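Local structure of D-3-phosphoglycerate dehydrogenase oxidoreductase protein (Ralstonia solanacearum, 3GG9) at residues G142-M148 / M292-I296. The protein probably acts as an NAD-dependent phosphoglycerate dehydrogenase, oxidising D-3-phosphoglycerate in the manner of D-isomer specific 2-hydroxyacid dehydrogenases. Coordinates in Å, arbitrary orientation, origin at the centre of the assembly. Numbering follows the deposited sequence.
Sequences GLKSTTM and MENCI
Glu293 extends over the backbone of Gly142 and Leu143, its chi1 p and chi2 t carrying the carboxylate across to the loop. Glu293 OE1 accepts a hydrogen bond from Leu143 N (2.9 Å, N-H...O 164°), while water 1 donates to Glu293 OE2 (3.1 Å) and accepts from Lys144 N (3.3 Å), so consecutive amides are held directly and through water. Gly142 has phi/psi 69/-140, and an ideal CB there would fall 2.6 Å from Glu293 OE1, a clash that its lack of a side chain avoids. Leu143 is also at positive phi (60/29), and the closest CA approach is Leu143 CA to Glu293 CA, 6.8 Å. The m,t side chain of Leu143 brings Leu143 CD2 to 3.8 Å from both Glu293 CG and Asn294 CB; Met148, m,t,t, lays Met148 CE 3.6 Å from Glu293 OE2 and 3.9 Å from Asn294 CG. Type I turns shape both segments: Ser145–Met148 (Met148 N to Ser145 O, 3.1 Å) and Met292–Cys295 (Cys295 N to Met292 O, 3.1 Å). A hydrogen bond between Ser145 OG and Thr147 OG1 (2.8 Å) braces the first. The second leads into strand 295-297, at the edge, within this chain, of the parallel sheet of the Rossmann-type NAD-binding domain. Here the loop between helix 126-134 and strand 162-166 packs against the entry to strand 295-297, with Leu143 reaching Met272 of neighbouring strand 272-275, Asn294 touching Leu265 of helix 260-267, and Glu293 O hydrogen-bonded to Gln128 NE2 of helix 126-134.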
loop_
_atom_site.group_PDB
_atom_site.type_symbol
_atom_site.label_atom_id
_atom_site.label_comp_id
_atom_site.label_asym_id
_atom_site.label_seq_id
_atom_site.Cartn_x
_atom_site.Cartn_y
_atom_site.Cartn_z
ATOM N N GLY A 142 -17.044 -0.077 -0.039
ATOM C CA GLY A 142 -17.904 1.095 0.182
ATOM C C GLY A 142 -17.793 2.079 -0.972
ATOM O O GLY A 142 -17.734 1.673 -2.144
ATOM N N LEU A 143 -17.779 3.371 -0.645
ATOM C CA LEU A 143 -17.562 4.466 -1.618
ATOM C C LEU A 143 -18.602 4.520 -2.756
ATOM O O LEU A 143 -18.315 4.989 -3.868
ATOM C CB LEU A 143 -16.109 4.445 -2.168
ATOM C CG LEU A 143 -14.996 4.497 -1.107
ATOM C CD1 LEU A 143 -13.703 3.890 -1.625
ATOM C CD2 LEU A 143 -14.753 5.920 -0.655
ATOM N N LYS A 144 -19.816 4.061 -2.451
ATOM C CA LYS A 144 -20.876 3.977 -3.462
ATOM C C LYS A 144 -21.975 5.027 -3.301
ATOM O O LYS A 144 -23.063 4.891 -3.865
ATOM C CB LYS A 144 -21.445 2.553 -3.564
ATOM C CG LYS A 144 -21.842 1.895 -2.259
ATOM C CD LYS A 144 -22.296 0.461 -2.516
ATOM C CE LYS A 144 -22.564 -0.297 -1.222
ATOM N NZ LYS A 144 -23.824 0.151 -0.552
ATOM N N SER A 145 -21.665 6.079 -2.545
ATOM C CA SER A 145 -22.553 7.223 -2.357
ATOM C C SER A 145 -22.852 7.946 -3.670
ATOM O O SER A 145 -22.022 7.952 -4.586
ATOM C CB SER A 145 -21.954 8.191 -1.336
ATOM O OG SER A 145 -22.456 9.501 -1.520
ATOM N N THR A 146 -24.044 8.544 -3.749
ATOM C CA THR A 146 -24.514 9.272 -4.941
ATOM C C THR A 146 -23.705 10.537 -5.240
ATOM O O THR A 146 -23.649 10.979 -6.387
ATOM C CB THR A 146 -26.024 9.641 -4.846
ATOM O OG1 THR A 146 -26.347 10.055 -3.508
ATOM C CG2 THR A 146 -26.896 8.447 -5.231
ATOM N N THR A 147 -23.084 11.101 -4.204
ATOM C CA THR A 147 -22.193 12.257 -4.328
ATOM C C THR A 147 -20.819 11.893 -4.938
ATOM O O THR A 147 -20.093 12.774 -5.416
ATOM C CB THR A 147 -21.977 12.942 -2.952
ATOM O OG1 THR A 147 -21.394 12.007 -2.035
ATOM C CG2 THR A 147 -23.303 13.450 -2.371
ATOM N N MET A 148 -20.476 10.605 -4.918
ATOM C CA MET A 148 -19.188 10.103 -5.426
ATOM C C MET A 148 -19.246 9.672 -6.894
ATOM O O MET A 148 -20.314 9.312 -7.380
ATOM C CB MET A 148 -18.724 8.942 -4.545
ATOM C CG MET A 148 -18.112 9.418 -3.246
ATOM S SD MET A 148 -17.920 8.123 -2.026
ATOM C CE MET A 148 -17.355 9.086 -0.624
ATOM N N MET A 292 -14.452 9.241 7.955
ATOM C CA MET A 292 -14.699 9.394 6.518
ATOM C C MET A 292 -14.115 8.230 5.717
ATOM O O MET A 292 -12.899 8.007 5.729
ATOM C CB MET A 292 -14.111 10.723 6.023
ATOM C CG MET A 292 -14.980 11.948 6.335
ATOM S SD MET A 292 -14.321 13.534 5.747
ATOM C CE MET A 292 -13.944 14.274 7.276
ATOM N N GLU A 293 -14.986 7.506 5.010
ATOM C CA GLU A 293 -14.597 6.350 4.187
ATOM C C GLU A 293 -13.638 6.717 3.041
ATOM O O GLU A 293 -12.850 5.879 2.592
ATOM C CB GLU A 293 -15.833 5.628 3.639
ATOM C CG GLU A 293 -16.654 6.418 2.608
ATOM C CD GLU A 293 -17.712 5.580 1.886
ATOM O OE1 GLU A 293 -17.737 4.331 2.046
ATOM O OE2 GLU A 293 -18.520 6.186 1.151
ATOM N N ASN A 294 -13.708 7.969 2.581
ATOM C CA ASN A 294 -12.783 8.470 1.539
ATOM C C ASN A 294 -11.557 9.214 2.096
ATOM O O ASN A 294 -10.922 9.990 1.387
ATOM C CB ASN A 294 -13.520 9.331 0.504
ATOM C CG ASN A 294 -14.225 10.521 1.127
ATOM O OD1 ASN A 294 -14.617 10.484 2.297
ATOM N ND2 ASN A 294 -14.404 11.575 0.347
ATOM N N CYS A 295 -11.222 8.969 3.360
ATOM C CA CYS A 295 -9.894 9.329 3.872
ATOM C C CYS A 295 -9.227 8.101 4.459
ATOM O O CYS A 295 -9.845 7.349 5.197
ATOM C CB CYS A 295 -9.943 10.452 4.916
ATOM S SG CYS A 295 -8.343 11.340 5.123
ATOM N N ILE A 296 -7.974 7.881 4.087
ATOM C CA ILE A 296 -7.149 6.881 4.750
ATOM C C ILE A 296 -6.149 7.634 5.626
ATOM O O ILE A 296 -5.381 8.455 5.128
ATOM C CB ILE A 296 -6.464 5.971 3.714
ATOM C CG1 ILE A 296 -7.540 5.092 3.048
ATOM C CG2 ILE A 296 -5.362 5.117 4.365
ATOM C CD1 ILE A 296 -7.183 4.579 1.708
HETATM O O HOH W 1 -20.873 4.214 0.659
#